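Local coordinates for glycoprotein (Chandipura virus, PDB 5MDM) that probably attaches the virion to host receptors and, triggered by acid in the endosome, drives fusion of the viral and endosomal membranes, at residues S312-A318 with A329-R335; Y1-F6 with F386-G392; S106-P110 with D121-L125; L58-A62 with K86-C92. All coordinates share one frame; numbering follows the deposited sequence.

The four contacts form two pairs far apart in an elongated chain. Interactions 1 and 2, with centres 14 Å apart, share one antiparallel sheet: strand 2-7 lies beside strand 325-338, and V334 N sits 2.9 Å from F6 O, a probable hydrogen bond. Interactions 3 and 4 belong to the fusion domain, their centres 15 Å apart; L125 CD2 of 121-125 packs on D91 OD2 of 86-92 at 3.5 Å. The centres of interactions 1 and 3 are about 79 Å apart, on opposite sides of the chain's centre. Interaction 4 carries H60, by similarity a sensor of pH, and interaction 3 lies near M128, a contact site for host vimentin.

Interaction 1: residues S312-A318 with A329-R335; sequences SPGKGLA and AHTRYVR
Y333 lays its ring along the partner segment 312-318, toward L317, and its side chain is the one to follow. From CB, which lies 3.6 Å from G314 O and also near S312 O, the ring runs along the neighbouring strand, with CG anti to its own carbonyl carbon (chi1 -72°). CD2 passes G314 O at 3.8 Å, so that oxygen sits at the ring's edge. Farther out, CE2 is 3.3 Å from L317 O, and the hydroxyl donates to the same carbonyl; the modelled bond is very short and its exact length doubtful at this resolution. N375 is a second hydrogen-bonding partner of the hydroxyl.

Three hydrogen-bonded backbone pairs (G314 with Y333, G316 with T331, A318 with A329) hold the strands together; G316 N meets T331 O at 2.9 Å. G314 has phi 144°, a backbone shape that suits glycine, just before the chain turns a corner at K315. On the other face of the sheet L317 CD2 sits over the centre of the H330 ring, 3.6 Å from its centroid and only 9° off the normal, a CH-pi contact. K315 CE comes to the edge of that same ring, while K315 CD lies 3.4 Å from T331 O. At the far end P313 CG lies over one face of the R335 guanidinium, toward its rim; the nitrogens of that group are held by the carbonyls of H211 and S210. This ladder is the open end of an antiparallel beta hairpin, strands 316-322 and 325-338, in the rhabdovirus glycoprotein central domain.

Interaction 2: residues Y1-F6 with F386-G392; sequences YLSIAF and FPWHLIG
S3 and G392 face each other as a single antiparallel hydrogen-bonded pair, and they account for all the hydrogen bonds here. S3 N gives a nearly straight bond to G392 O (2.9 Å, 174° at the hydrogen), arriving in the carbonyl plane; G392 N returns one to S3 O, also 2.9 Å. S3 OG adds a longer bond of 3.2 Å to G392 O from well above that plane, so two donors from one residue grip the oxygen.

Apolar contacts do the rest. L2 lays CB 3.7 Å from I391 CG2 and crosses W388 at about a right angle, its CD2 near CH2 of the indole. I4 spreads two branches: CG2 meets I391 CG1, while CD1, at the end of a CG1 branch set between the backbone N and carbonyl carbon (chi1 56°), reaches F386 CZ at 3.6 Å.

The aromatic pair is F6 with F386. Their planes stand at 82°, and F6 CE2 comes to the edge of the F386 ring, 3.6 Å from CE1.

P341 of the second subunit also packs on L2 and W388. Strand 2-7 pairs with both 325-338 and the short strand 392-393: the chain's N-terminal strand is built into an antiparallel sheet with strands from late in the sequence.

Interaction 3: residues S106-P110 with D121-L125; sequences SLGFP and DSEFL
L107 and P110 settle on F124 from the loop 106-110, meeting the ring at two different places. In L107, chi1 of -168° sets CG anti to the backbone N, and chi2 (47°) turns CD1 aside and leaves CD2 as the extended branch, which reaches the far end of the ring: it is 3.6 Å from CE2 and 3.7 Å from CZ, the two side chains crossing obliquely. Nearer the root of F124, P110 CG lies 3.7 Å from F124 CB and 3.4 Å from F124 N, so the proline ring rests against the strand backbone as well as the side chain. Between them G108 O comes to the edge of the phenyl ring, 3.5 Å from CD2.

This is the fusion domain, where the loop following helix 89-101 runs back along strand 120-131, the two touching parts heading almost oppositely (166°). The strand itself pairs with 56-69, through S122 with T66 and F124 with W64; the loop also reaches that strand, P110 O bonding to the T66 hydroxyl.

F109 turns away from 121-125, stacking on H80 and meeting the W64 ring at a slant. S122 OG lies 3.6 Å from P110 CB, but its hydrogen bond goes to the carbonyl of P111, the next residue along the loop.

Interaction 4: residues L58-A62 with K86-C92; sequences LCHAA and KPTRSDC
C59 and A61, alternate residues of an extended strand, stand opposite C92 and P87, with 5.8 Å between the CA atoms of C59 and C92 and 5.3 Å between those of A61 and P87. The motif is a disulfide-linked strand and helix in the fusion domain: strand 56-69 is joined to the first turn of helix 89-101.

The C59–C92 bridge, with SG atoms 2.0 Å apart, carries the link. On the strand, SG is anti to the backbone N (chi1 -173°), which sends it straight out at the helix; on the helix, C92 SG is anti to the carbonyl carbon (chi1 -82°) and turns back to meet it. The bridge has a left-handed twist, chi3 -116°. Beside it P87 packs on the strand: its CB touches A61 CB at 3.6 Å and approaches C59 SG at 4.2 Å, while its CG lies 3.6 Å from C59 O. V166, on another strand paired with 56-69, packs against C59, P87 and C92 alike, and both cysteines are buried.

H60, between the two contacting residues, projects from the other face of the strand, where it packs against M128 and N84, and a weak hydrogen bond joins its ND1 and S164 OG; by similarity it is a pH sensor in the pre-fusion state. K86 NZ makes a salt bridge with D159. At the helix start T88 takes the N-cap position, and its OG1 donates to D91 OD1 at 2.8 Å, from above the carboxylate plane.

Interaction 1: residues S312-A318 with A329-R335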
loop_
_atom_site.group_PDB
_atom_site.type_symbol
_atom_site.label_atom_id
_atom_site.label_comp_id
_atom_site.label_asym_id
_atom_site.label_seq_id
_atom_site.Cartn_x
_atom_site.Cartn_y
_atom_site.Cartn_z
ATOM N N SER A 312 15.425 -18.884 8.061
ATOM C CA SER A 312 16.268 -18.800 6.875
ATOM C C SER A 312 17.067 -20.089 6.741
ATOM O O SER A 312 17.299 -20.782 7.732
ATOM C CB SER A 312 17.225 -17.620 7.003
ATOM O OG SER A 312 18.156 -17.852 8.048
ATOM N N PRO A 313 17.491 -20.425 5.513
ATOM C CA PRO A 313 18.311 -21.624 5.319
ATOM C C PRO A 313 19.628 -21.527 6.083
ATOM O O PRO A 313 20.101 -20.422 6.372
ATOM C CB PRO A 313 18.577 -21.623 3.813
ATOM C CG PRO A 313 17.467 -20.843 3.234
ATOM C CD PRO A 313 17.154 -19.778 4.236
ATOM N N GLY A 314 20.203 -22.676 6.419
ATOM C CA GLY A 314 21.457 -22.709 7.143
ATOM C C GLY A 314 21.536 -23.849 8.137
ATOM O O GLY A 314 20.520 -24.434 8.522
ATOM N N LYS A 315 22.758 -24.172 8.547
ATOM C CA LYS A 315 22.977 -25.174 9.576
ATOM C C LYS A 315 22.392 -24.645 10.879
ATOM O O LYS A 315 22.750 -23.561 11.332
ATOM C CB LYS A 315 24.476 -25.452 9.726
ATOM C CG LYS A 315 24.839 -26.484 10.784
ATOM C CD LYS A 315 24.418 -27.890 10.381
ATOM C CE LYS A 315 24.716 -28.895 11.489
ATOM N NZ LYS A 315 24.306 -30.274 11.105
ATOM N N GLY A 316 21.471 -25.398 11.468
ATOM C CA GLY A 316 20.871 -25.006 12.729
ATOM C C GLY A 316 20.328 -26.156 13.558
ATOM O O GLY A 316 20.704 -27.316 13.377
ATOM N N LEU A 317 19.435 -25.822 14.482
ATOM C CA LEU A 317 18.803 -26.813 15.336
ATOM C C LEU A 317 17.291 -26.748 15.193
ATOM O O LEU A 317 16.725 -25.689 14.935
ATOM C CB LEU A 317 19.181 -26.571 16.796
ATOM C CG LEU A 317 20.670 -26.554 17.135
ATOM C CD1 LEU A 317 20.864 -26.331 18.624
ATOM C CD2 LEU A 317 21.328 -27.846 16.699
ATOM N N ALA A 318 16.636 -27.889 15.356
ATOM C CA ALA A 318 15.187 -27.924 15.408
ATOM C C ALA A 318 14.782 -28.391 16.799
ATOM O O ALA A 318 15.579 -29.008 17.507
ATOM C CB ALA A 318 14.636 -28.852 14.345
ATOM N N ALA A 329 17.523 -31.179 17.774
ATOM C CA ALA A 329 18.222 -31.994 16.790
ATOM C C ALA A 329 19.021 -31.112 15.841
ATOM O O ALA A 329 18.525 -30.087 15.374
ATOM C CB ALA A 329 17.244 -32.853 16.016
ATOM N N HIS A 330 20.263 -31.502 15.568
ATOM C CA HIS A 330 21.053 -30.828 14.547
ATOM C C HIS A 330 20.401 -31.053 13.192
ATOM O O HIS A 330 19.846 -32.120 12.935
ATOM C CB HIS A 330 22.494 -31.344 14.531
ATOM C CG HIS A 330 23.389 -30.672 15.523
ATOM N ND1 HIS A 330 23.474 -31.069 16.839
ATOM C CD2 HIS A 330 24.235 -29.623 15.390
ATOM C CE1 HIS A 330 24.336 -30.295 17.476
ATOM N NE2 HIS A 330 24.812 -29.410 16.619
ATOM N N THR A 331 20.456 -30.043 12.335
ATOM C CA THR A 331 19.905 -30.169 10.993
ATOM C C THR A 331 20.392 -29.026 10.123
ATOM O O THR A 331 21.009 -28.087 10.614
ATOM C CB THR A 331 18.366 -30.150 11.003
ATOM O OG1 THR A 331 17.877 -30.477 9.699
ATOM C CG2 THR A 331 17.849 -28.779 11.406
ATOM N N ARG A 332 20.129 -29.116 8.827
ATOM C CA ARG A 332 20.376 -27.994 7.939
ATOM C C ARG A 332 19.049 -27.549 7.358
ATOM O O ARG A 332 18.421 -28.276 6.593
ATOM C CB ARG A 332 21.373 -28.358 6.831
ATOM C CG ARG A 332 21.579 -27.262 5.782
ATOM C CD ARG A 332 22.984 -27.291 5.166
ATOM N NE ARG A 332 23.302 -28.569 4.535
ATOM C CZ ARG A 332 24.075 -29.503 5.084
ATOM N NH1 ARG A 332 24.617 -29.306 6.280
ATOM N NH2 ARG A 332 24.309 -30.640 4.438
ATOM N N TYR A 333 18.607 -26.364 7.753
ATOM C CA TYR A 333 17.388 -25.804 7.204
ATOM C C TYR A 333 17.603 -25.463 5.736
ATOM O O TYR A 333 18.673 -24.997 5.342
ATOM C CB TYR A 333 16.982 -24.548 7.970
ATOM C CG TYR A 333 16.452 -24.798 9.361
ATOM C CD1 TYR A 333 15.089 -24.828 9.608
ATOM C CD2 TYR A 333 17.314 -24.987 10.431
ATOM C CE1 TYR A 333 14.597 -25.044 10.881
ATOM C CE2 TYR A 333 16.831 -25.204 11.709
ATOM C CZ TYR A 333 15.472 -25.231 11.926
ATOM O OH TYR A 333 14.985 -25.448 13.193
ATOM N N VAL A 334 16.586 -25.717 4.927
ATOM C CA VAL A 334 16.610 -25.342 3.526
ATOM C C VAL A 334 15.283 -24.694 3.169
ATOM O O VAL A 334 14.288 -24.860 3.882
ATOM C CB VAL A 334 16.836 -26.550 2.621
ATOM C CG1 VAL A 334 18.165 -27.214 2.948
ATOM C CG2 VAL A 334 15.693 -27.530 2.775
ATOM N N ARG A 335 15.272 -23.945 2.074
ATOM C CA ARG A 335 14.062 -23.267 1.643
ATOM C C ARG A 335 13.162 -24.231 0.885
ATOM O O ARG A 335 13.600 -24.918 -0.039
ATOM C CB ARG A 335 14.404 -22.056 0.775
ATOM C CG ARG A 335 13.211 -21.369 0.140
ATOM C CD ARG A 335 13.627 -20.048 -0.484
ATOM N NE ARG A 335 14.142 -19.119 0.523
ATOM C CZ ARG A 335 15.238 -18.383 0.372
ATOM N NH1 ARG A 335 15.943 -18.463 -0.746
ATOM N NH2 ARG A 335 15.629 -17.567 1.340
#

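Interaction 2: residues Y1-F6 with F386-G392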
loop_
_atom_site.group_PDB
_atom_site.type_symbol
_atom_site.label_atom_id
_atom_site.label_comp_id
_atom_site.label_asym_id
_atom_site.label_seq_id
_atom_site.Cartn_x
_atom_site.Cartn_y
_atom_site.Cartn_z
ATOM N N TYR A 1 3.922 -20.180 -3.683
ATOM C CA TYR A 1 4.152 -18.778 -3.359
ATOM C C TYR A 1 4.475 -18.615 -1.876
ATOM O O TYR A 1 5.064 -17.612 -1.453
ATOM C CB TYR A 1 2.944 -17.923 -3.759
ATOM C CG TYR A 1 1.639 -18.327 -3.107
ATOM C CD1 TYR A 1 1.169 -17.661 -1.984
ATOM C CD2 TYR A 1 0.871 -19.365 -3.623
ATOM C CE1 TYR A 1 -0.028 -18.020 -1.387
ATOM C CE2 TYR A 1 -0.324 -19.735 -3.032
ATOM C CZ TYR A 1 -0.768 -19.059 -1.912
ATOM O OH TYR A 1 -1.959 -19.416 -1.314
ATOM N N LEU A 2 4.090 -19.617 -1.095
ATOM C CA LEU A 2 4.416 -19.662 0.322
ATOM C C LEU A 2 5.678 -20.480 0.546
ATOM O O LEU A 2 5.758 -21.644 0.148
ATOM C CB LEU A 2 3.270 -20.290 1.104
ATOM C CG LEU A 2 1.930 -19.577 1.004
ATOM C CD1 LEU A 2 0.918 -20.275 1.879
ATOM C CD2 LEU A 2 2.075 -18.127 1.405
ATOM N N SER A 3 6.665 -19.872 1.192
ATOM C CA SER A 3 7.908 -20.571 1.474
ATOM C C SER A 3 8.153 -20.673 2.968
ATOM O O SER A 3 7.620 -19.895 3.751
ATOM C CB SER A 3 9.078 -19.876 0.789
ATOM O OG SER A 3 8.788 -18.503 0.607
ATOM N N ILE A 4 8.944 -21.661 3.359
ATOM C CA ILE A 4 9.360 -21.816 4.739
ATOM C C ILE A 4 10.795 -22.282 4.728
ATOM O O ILE A 4 11.290 -22.771 3.708
ATOM C CB ILE A 4 8.532 -22.886 5.474
ATOM C CG1 ILE A 4 8.607 -24.219 4.728
ATOM C CG2 ILE A 4 7.087 -22.440 5.650
ATOM C CD1 ILE A 4 7.985 -25.364 5.480
ATOM N N ALA A 5 11.470 -22.115 5.857
ATOM C CA ALA A 5 12.769 -22.736 6.051
ATOM C C ALA A 5 12.514 -23.941 6.933
ATOM O O ALA A 5 11.917 -23.817 8.002
ATOM C CB ALA A 5 13.741 -21.775 6.704
ATOM N N PHE A 6 12.949 -25.106 6.473
ATOM C CA PHE A 6 12.576 -26.356 7.115
ATOM C C PHE A 6 13.751 -27.328 7.081
ATOM O O PHE A 6 14.545 -27.295 6.147
ATOM C CB PHE A 6 11.375 -26.943 6.376
ATOM C CG PHE A 6 10.640 -27.992 7.146
ATOM C CD1 PHE A 6 10.834 -29.335 6.876
ATOM C CD2 PHE A 6 9.753 -27.634 8.147
ATOM C CE1 PHE A 6 10.157 -30.300 7.590
ATOM C CE2 PHE A 6 9.075 -28.590 8.863
ATOM C CZ PHE A 6 9.276 -29.928 8.587
ATOM N N PHE A 386 1.282 -25.435 9.894
ATOM C CA PHE A 386 2.419 -24.582 10.211
ATOM C C PHE A 386 1.871 -23.307 10.831
ATOM O O PHE A 386 0.804 -22.832 10.437
ATOM C CB PHE A 386 3.195 -24.201 8.944
ATOM C CG PHE A 386 4.045 -25.307 8.382
ATOM C CD1 PHE A 386 5.297 -25.575 8.913
ATOM C CD2 PHE A 386 3.603 -26.062 7.304
ATOM C CE1 PHE A 386 6.087 -26.587 8.391
ATOM C CE2 PHE A 386 4.388 -27.075 6.779
ATOM C CZ PHE A 386 5.631 -27.338 7.325
ATOM N N PRO A 387 2.598 -22.743 11.803
ATOM C CA PRO A 387 2.267 -21.415 12.324
ATOM C C PRO A 387 2.556 -20.372 11.253
ATOM O O PRO A 387 3.597 -20.441 10.600
ATOM C CB PRO A 387 3.235 -21.256 13.489
ATOM C CG PRO A 387 4.380 -22.121 13.127
ATOM C CD PRO A 387 3.791 -23.308 12.451
ATOM N N TRP A 388 1.652 -19.417 11.076
ATOM C CA TRP A 388 1.728 -18.495 9.950
ATOM C C TRP A 388 3.024 -17.694 9.871
ATOM O O TRP A 388 3.419 -17.244 8.795
ATOM C CB TRP A 388 0.534 -17.540 9.964
ATOM C CG TRP A 388 0.505 -16.637 8.777
ATOM C CD1 TRP A 388 0.614 -15.278 8.774
ATOM C CD2 TRP A 388 0.383 -17.034 7.408
ATOM N NE1 TRP A 388 0.554 -14.802 7.488
ATOM C CE2 TRP A 388 0.414 -15.860 6.629
ATOM C CE3 TRP A 388 0.241 -18.270 6.765
ATOM C CZ2 TRP A 388 0.313 -15.885 5.241
ATOM C CZ3 TRP A 388 0.140 -18.293 5.389
ATOM C CH2 TRP A 388 0.180 -17.111 4.642
ATOM N N HIS A 389 3.691 -17.518 11.005
ATOM C CA HIS A 389 4.861 -16.651 11.048
ATOM C C HIS A 389 6.097 -17.303 10.450
ATOM O O HIS A 389 7.045 -16.609 10.088
ATOM C CB HIS A 389 5.143 -16.188 12.474
ATOM C CG HIS A 389 5.725 -17.248 13.354
ATOM N ND1 HIS A 389 7.079 -17.362 13.583
ATOM C CD2 HIS A 389 5.138 -18.232 14.075
ATOM C CE1 HIS A 389 7.302 -18.373 14.403
ATOM N NE2 HIS A 389 6.141 -18.920 14.715
ATOM N N LEU A 390 6.084 -18.628 10.346
ATOM C CA LEU A 390 7.195 -19.360 9.755
ATOM C C LEU A 390 7.137 -19.292 8.239
ATOM O O LEU A 390 8.092 -19.652 7.548
ATOM C CB LEU A 390 7.177 -20.819 10.203
ATOM C CG LEU A 390 7.591 -21.069 11.648
ATOM C CD1 LEU A 390 7.772 -22.552 11.880
ATOM C CD2 LEU A 390 8.862 -20.305 11.988
ATOM N N ILE A 391 6.006 -18.821 7.735
ATOM C CA ILE A 391 5.764 -18.750 6.303
ATOM C C ILE A 391 6.049 -17.357 5.764
ATOM O O ILE A 391 5.683 -16.353 6.376
ATOM C CB ILE A 391 4.310 -19.113 5.990
ATOM C CG1 ILE A 391 3.974 -20.461 6.618
ATOM C CG2 ILE A 391 4.062 -19.109 4.492
ATOM C CD1 ILE A 391 2.582 -20.926 6.333
ATOM N N GLY A 392 6.705 -17.305 4.612
ATOM C CA GLY A 392 6.966 -16.050 3.940
ATOM C C GLY A 392 6.405 -16.046 2.533
ATOM O O GLY A 392 6.173 -17.101 1.933
#

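Interaction 3: residues S106-P110 with D121-L125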
loop_
_atom_site.group_PDB
_atom_site.type_symbol
_atom_site.label_atom_id
_atom_site.label_comp_id
_atom_site.label_asym_id
_atom_site.label_seq_id
_atom_site.Cartn_x
_atom_site.Cartn_y
_atom_site.Cartn_z
ATOM N N SER A 106 7.797 34.296 -26.844
ATOM C CA SER A 106 7.221 34.273 -28.186
ATOM C C SER A 106 7.007 35.698 -28.697
ATOM O O SER A 106 5.954 36.297 -28.473
ATOM C CB SER A 106 5.897 33.503 -28.190
ATOM O OG SER A 106 5.356 33.413 -29.499
ATOM N N LEU A 107 8.009 36.229 -29.390
ATOM C CA LEU A 107 8.007 37.630 -29.811
ATOM C C LEU A 107 7.020 37.911 -30.944
ATOM O O LEU A 107 6.740 39.066 -31.263
ATOM C CB LEU A 107 9.427 38.071 -30.201
ATOM C CG LEU A 107 9.710 39.565 -30.403
ATOM C CD1 LEU A 107 9.135 40.398 -29.263
ATOM C CD2 LEU A 107 11.206 39.809 -30.540
ATOM N N GLY A 108 6.489 36.854 -31.549
ATOM C CA GLY A 108 5.520 37.008 -32.619
ATOM C C GLY A 108 6.152 37.355 -33.955
ATOM O O GLY A 108 7.347 37.137 -34.162
ATOM N N PHE A 109 5.345 37.900 -34.862
ATOM C CA PHE A 109 5.804 38.225 -36.211
ATOM C C PHE A 109 6.850 39.340 -36.239
ATOM O O PHE A 109 6.885 40.190 -35.350
ATOM C CB PHE A 109 4.620 38.599 -37.108
ATOM C CG PHE A 109 3.825 37.421 -37.590
ATOM C CD1 PHE A 109 2.535 37.205 -37.135
ATOM C CD2 PHE A 109 4.367 36.530 -38.500
ATOM C CE1 PHE A 109 1.800 36.122 -37.580
ATOM C CE2 PHE A 109 3.637 35.444 -38.945
ATOM C CZ PHE A 109 2.353 35.239 -38.483
ATOM N N PRO A 110 7.717 39.324 -37.262
ATOM C CA PRO A 110 8.712 40.372 -37.511
ATOM C C PRO A 110 8.080 41.643 -38.076
ATOM O O PRO A 110 7.051 41.567 -38.751
ATOM C CB PRO A 110 9.626 39.744 -38.570
ATOM C CG PRO A 110 9.384 38.281 -38.479
ATOM C CD PRO A 110 7.946 38.144 -38.111
ATOM N N ASP A 121 10.875 39.431 -47.784
ATOM C CA ASP A 121 10.296 39.143 -46.477
ATOM C C ASP A 121 11.331 39.092 -45.353
ATOM O O ASP A 121 12.514 38.835 -45.586
ATOM C CB ASP A 121 9.489 37.840 -46.517
ATOM C CG ASP A 121 10.274 36.683 -47.101
ATOM O OD1 ASP A 121 9.642 35.746 -47.636
ATOM O OD2 ASP A 121 11.521 36.711 -47.028
ATOM N N SER A 122 10.867 39.352 -44.134
ATOM C CA SER A 122 11.707 39.251 -42.948
ATOM C C SER A 122 11.174 38.131 -42.063
ATOM O O SER A 122 9.969 37.885 -42.025
ATOM C CB SER A 122 11.733 40.579 -42.185
ATOM O OG SER A 122 10.422 41.026 -41.874
ATOM N N GLU A 123 12.062 37.447 -41.354
ATOM C CA GLU A 123 11.648 36.280 -40.581
ATOM C C GLU A 123 12.269 36.194 -39.186
ATOM O O GLU A 123 13.401 36.629 -38.961
ATOM C CB GLU A 123 11.929 34.995 -41.367
ATOM C CG GLU A 123 13.360 34.873 -41.844
ATOM C CD GLU A 123 13.602 33.636 -42.685
ATOM O OE1 GLU A 123 12.615 32.975 -43.068
ATOM O OE2 GLU A 123 14.781 33.327 -42.964
ATOM N N PHE A 124 11.499 35.617 -38.264
ATOM C CA PHE A 124 11.905 35.400 -36.877
ATOM C C PHE A 124 11.871 33.909 -36.573
ATOM O O PHE A 124 10.799 33.311 -36.584
ATOM C CB PHE A 124 10.912 36.085 -35.933
ATOM C CG PHE A 124 11.447 37.316 -35.259
ATOM C CD1 PHE A 124 12.809 37.555 -35.185
ATOM C CD2 PHE A 124 10.579 38.232 -34.686
ATOM C CE1 PHE A 124 13.294 38.691 -34.556
ATOM C CE2 PHE A 124 11.056 39.367 -34.060
ATOM C CZ PHE A 124 12.416 39.596 -33.994
ATOM N N LEU A 125 13.021 33.302 -36.286
ATOM C CA LEU A 125 13.033 31.882 -35.930
ATOM C C LEU A 125 12.537 31.659 -34.500
ATOM O O LEU A 125 13.242 31.935 -33.528
ATOM C CB LEU A 125 14.412 31.255 -36.137
ATOM C CG LEU A 125 14.480 29.747 -35.874
ATOM C CD1 LEU A 125 13.254 29.040 -36.438
ATOM C CD2 LEU A 125 15.748 29.152 -36.468
#

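Interaction 4: residues L58-A62 with K86-C92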
loop_
_atom_site.group_PDB
_atom_site.type_symbol
_atom_site.label_atom_id
_atom_site.label_comp_id
_atom_site.label_asym_id
_atom_site.label_seq_id
_atom_site.Cartn_x
_atom_site.Cartn_y
_atom_site.Cartn_z
ATOM N N LEU A 58 9.787 19.008 -25.672
ATOM C CA LEU A 58 9.607 19.055 -27.110
ATOM C C LEU A 58 10.073 20.415 -27.594
ATOM O O LEU A 58 9.493 21.449 -27.245
ATOM C CB LEU A 58 8.148 18.797 -27.491
ATOM C CG LEU A 58 7.732 17.324 -27.554
ATOM C CD1 LEU A 58 6.226 17.194 -27.709
ATOM C CD2 LEU A 58 8.452 16.613 -28.693
ATOM N N CYS A 59 11.153 20.400 -28.365
ATOM C CA CYS A 59 11.716 21.603 -28.950
ATOM C C CYS A 59 11.109 21.815 -30.336
ATOM O O CYS A 59 11.460 21.117 -31.292
ATOM C CB CYS A 59 13.241 21.472 -29.037
ATOM S SG CYS A 59 14.130 22.963 -29.549
ATOM N N HIS A 60 10.178 22.760 -30.429
ATOM C CA HIS A 60 9.533 23.091 -31.696
ATOM C C HIS A 60 10.218 24.282 -32.354
ATOM O O HIS A 60 10.559 25.250 -31.689
ATOM C CB HIS A 60 8.055 23.416 -31.477
ATOM C CG HIS A 60 7.408 24.087 -32.650
ATOM N ND1 HIS A 60 6.851 23.384 -33.697
ATOM C CD2 HIS A 60 7.242 25.398 -32.947
ATOM C CE1 HIS A 60 6.362 24.233 -34.583
ATOM N NE2 HIS A 60 6.589 25.462 -34.153
ATOM N N ALA A 61 10.412 24.210 -33.665
ATOM C CA ALA A 61 11.026 25.313 -34.393
ATOM C C ALA A 61 10.173 25.720 -35.583
ATOM O O ALA A 61 9.742 24.873 -36.368
ATOM C CB ALA A 61 12.423 24.939 -34.850
ATOM N N ALA A 62 9.929 27.019 -35.712
ATOM C CA ALA A 62 9.165 27.535 -36.842
ATOM C C ALA A 62 9.536 28.978 -37.137
ATOM O O ALA A 62 9.550 29.816 -36.240
ATOM C CB ALA A 62 7.671 27.418 -36.579
ATOM N N LYS A 86 12.869 21.938 -38.798
ATOM C CA LYS A 86 13.523 21.121 -37.785
ATOM C C LYS A 86 14.642 21.909 -37.122
ATOM O O LYS A 86 15.527 22.429 -37.800
ATOM C CB LYS A 86 14.072 19.827 -38.385
ATOM C CG LYS A 86 14.710 18.909 -37.356
ATOM C CD LYS A 86 15.137 17.589 -37.967
ATOM C CE LYS A 86 15.800 16.711 -36.931
ATOM N NZ LYS A 86 16.203 15.398 -37.504
ATOM N N PRO A 87 14.601 22.005 -35.787
ATOM C CA PRO A 87 15.596 22.774 -35.037
ATOM C C PRO A 87 16.948 22.083 -35.022
ATOM O O PRO A 87 17.014 20.855 -35.092
ATOM C CB PRO A 87 15.017 22.802 -33.623
ATOM C CG PRO A 87 14.188 21.569 -33.538
ATOM C CD PRO A 87 13.603 21.376 -34.904
ATOM N N THR A 88 18.014 22.868 -34.943
ATOM C CA THR A 88 19.343 22.316 -34.740
ATOM C C THR A 88 19.481 22.002 -33.259
ATOM O O THR A 88 18.628 22.385 -32.458
ATOM C CB THR A 88 20.443 23.310 -35.145
ATOM O OG1 THR A 88 20.542 24.344 -34.158
ATOM C CG2 THR A 88 20.135 23.929 -36.499
ATOM N N ARG A 89 20.548 21.303 -32.893
ATOM C CA ARG A 89 20.790 21.006 -31.491
ATOM C C ARG A 89 21.091 22.294 -30.729
ATOM O O ARG A 89 20.686 22.454 -29.575
ATOM C CB ARG A 89 21.933 20.000 -31.346
ATOM C CG ARG A 89 21.630 18.644 -31.965
ATOM C CD ARG A 89 22.750 17.652 -31.711
ATOM N NE ARG A 89 22.333 16.283 -32.004
ATOM C CZ ARG A 89 23.052 15.201 -31.716
ATOM N NH1 ARG A 89 24.230 15.323 -31.121
ATOM N NH2 ARG A 89 22.592 13.994 -32.021
ATOM N N SER A 90 21.784 23.214 -31.391
ATOM C CA SER A 90 22.133 24.497 -30.791
ATOM C C SER A 90 20.889 25.320 -30.467
ATOM O O SER A 90 20.771 25.884 -29.374
ATOM C CB SER A 90 23.055 25.285 -31.721
ATOM O OG SER A 90 23.352 26.561 -31.183
ATOM N N ASP A 91 19.968 25.382 -31.426
ATOM C CA ASP A 91 18.710 26.102 -31.260
ATOM C C ASP A 91 17.967 25.589 -30.034
ATOM O O ASP A 91 17.543 26.365 -29.171
ATOM C CB ASP A 91 17.827 25.937 -32.503
ATOM C CG ASP A 91 18.419 26.598 -33.740
ATOM O OD1 ASP A 91 19.628 26.908 -33.737
ATOM O OD2 ASP A 91 17.673 26.799 -34.722
ATOM N N CYS A 92 17.824 24.270 -29.963
ATOM C CA CYS A 92 17.136 23.628 -28.851
ATOM C C CYS A 92 17.822 23.885 -27.517
ATOM O O CYS A 92 17.154 24.130 -26.520
ATOM C CB CYS A 92 16.997 22.126 -29.094
ATOM S SG CYS A 92 15.607 21.700 -30.149
#